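Orotidine 5'-phosphate decarboxylase (Methanocaldococcus jannaschii, PDB 4LUI) catalyses the decarboxylation of orotidine 5'-monophosphate to uridine 5'-monophosphate, the last step of de novo UMP synthesis. Local coordinates at residues K127-T132 with V159-A164. Residues are numbered along the deposited sequence; the frame is centred on the assembly and turned at random.
Sequences KVIMVT and VDAIVA
Met130 sits at the middle of the parallel pairing between 127-132 and 159-164: its N donates to Ala161 O (3.0 Å) and its O receives Val163 N (2.9 Å), the latter from above the carbonyl plane. Beyond it, Thr132 N reaches Val163 O at 3.1 Å. Asp160 grips Val128 twice. Its backbone N donates to Val128 O, while OD2 takes Val128 N at 2.8 Å in a nearly straight bond (168°) that meets the carboxylate from above its plane. With CG beside its own backbone N (chi1 -62°), the carboxylate reaches back to the same residue that the N-H of Asp160 serves. Lys127 lays CB and CG against this carboxylate, while its NZ goes on to a salt bridge with Glu75.

Ile129, Val131, Ala161 and Val163 point into the barrel, Met130 and Ile162 outward. Inside, Ile129 CG2 meets Val163 CG2 at 3.5 Å, and Ile129 CG1 lies against Ala161 CB. Val159 and Thr132 join the outer contacts: Met130 bends at its thioether to bring CE to Val159 CG1 (4.2 Å), the two crossing at about a right angle and both packing on Ala154 of helix 147-157; Thr132 CG2 rests on Ile162 CG2 at 3.7 Å.

The pairing closes the beta-alpha-beta unit of strand 127-131, helix 147-157 and strand 161-163, neighbours in the TIM barrel. Val131 lies close to Lys81, the predicted proton donor. Main-chain bonds and one carboxylate thus fix the register, pairing Val131 with Val163, and leave Ala161 N buried without a partner.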
# COMPACT_ATOMS: atom_id res chain seq x y z
N LYS B 127 -16.71 -1.99 4.66
CA LYS B 127 -16.63 -1.50 3.29
C LYS B 127 -15.29 -1.73 2.59
O LYS B 127 -14.21 -1.64 3.20
CB LYS B 127 -16.93 0.00 3.24
CG LYS B 127 -18.33 0.39 3.67
CD LYS B 127 -18.48 1.90 3.58
CE LYS B 127 -19.86 2.34 4.04
NZ LYS B 127 -19.93 3.82 4.03
N VAL B 128 -15.38 -1.99 1.29
CA VAL B 128 -14.21 -2.00 0.41
C VAL B 128 -14.37 -0.89 -0.64
O VAL B 128 -15.42 -0.75 -1.26
CB VAL B 128 -14.07 -3.34 -0.29
CG1 VAL B 128 -12.86 -3.35 -1.24
CG2 VAL B 128 -13.97 -4.44 0.73
N ILE B 129 -13.32 -0.09 -0.81
CA ILE B 129 -13.37 1.09 -1.65
C ILE B 129 -12.23 0.95 -2.64
O ILE B 129 -11.09 0.72 -2.25
CB ILE B 129 -13.17 2.34 -0.78
CG1 ILE B 129 -14.34 2.50 0.22
CG2 ILE B 129 -12.99 3.58 -1.63
CD1 ILE B 129 -14.00 3.34 1.44
N MET B 130 -12.51 1.07 -3.93
CA MET B 130 -11.46 0.86 -4.93
C MET B 130 -10.94 2.18 -5.51
O MET B 130 -11.73 3.03 -5.93
CB MET B 130 -11.98 -0.00 -6.09
CG MET B 130 -10.90 -0.26 -7.15
SD MET B 130 -11.55 -1.01 -8.66
CE MET B 130 -12.33 -2.45 -7.96
N VAL B 131 -9.62 2.33 -5.56
CA VAL B 131 -9.03 3.43 -6.30
C VAL B 131 -9.17 3.14 -7.79
O VAL B 131 -8.61 2.16 -8.28
CB VAL B 131 -7.53 3.57 -6.03
CG1 VAL B 131 -6.96 4.72 -6.85
CG2 VAL B 131 -7.28 3.80 -4.56
N THR B 132 -9.88 3.99 -8.51
CA THR B 132 -10.01 3.80 -9.96
C THR B 132 -9.20 4.81 -10.76
O THR B 132 -8.97 4.63 -11.95
CB THR B 132 -11.47 3.88 -10.45
OG1 THR B 132 -11.98 5.20 -10.24
CG2 THR B 132 -12.36 2.84 -9.75
N VAL B 159 -18.13 -3.13 -5.33
CA VAL B 159 -17.47 -2.54 -4.18
C VAL B 159 -18.37 -1.44 -3.61
O VAL B 159 -19.35 -1.03 -4.24
CB VAL B 159 -16.07 -1.99 -4.53
CG1 VAL B 159 -15.15 -3.13 -4.97
CG2 VAL B 159 -16.17 -0.95 -5.63
N ASP B 160 -18.06 -0.97 -2.41
CA ASP B 160 -18.92 -0.02 -1.72
C ASP B 160 -18.79 1.40 -2.25
O ASP B 160 -19.76 2.18 -2.17
CB ASP B 160 -18.64 -0.05 -0.22
CG ASP B 160 -18.95 -1.39 0.39
OD1 ASP B 160 -20.10 -1.60 0.83
OD2 ASP B 160 -18.05 -2.25 0.39
N ALA B 161 -17.61 1.75 -2.75
CA ALA B 161 -17.35 3.10 -3.24
C ALA B 161 -16.07 3.11 -4.06
O ALA B 161 -15.30 2.16 -4.02
CB ALA B 161 -17.22 4.10 -2.08
N ILE B 162 -15.84 4.20 -4.79
CA ILE B 162 -14.57 4.38 -5.48
C ILE B 162 -13.92 5.69 -5.08
O ILE B 162 -14.60 6.63 -4.62
CB ILE B 162 -14.75 4.34 -7.01
CG1 ILE B 162 -15.72 5.42 -7.47
CG2 ILE B 162 -15.26 2.97 -7.46
CD1 ILE B 162 -15.82 5.52 -8.98
N VAL B 163 -12.61 5.75 -5.27
CA VAL B 163 -11.82 6.95 -5.04
C VAL B 163 -11.36 7.44 -6.40
O VAL B 163 -10.81 6.68 -7.18
CB VAL B 163 -10.58 6.64 -4.18
CG1 VAL B 163 -9.64 7.83 -4.16
CG2 VAL B 163 -11.00 6.28 -2.78
N ALA B 164 -11.63 8.71 -6.70
CA ALA B 164 -11.27 9.30 -7.98
C ALA B 164 -11.13 10.81 -7.81
O ALA B 164 -11.67 11.38 -6.86
CB ALA B 164 -12.32 8.95 -9.04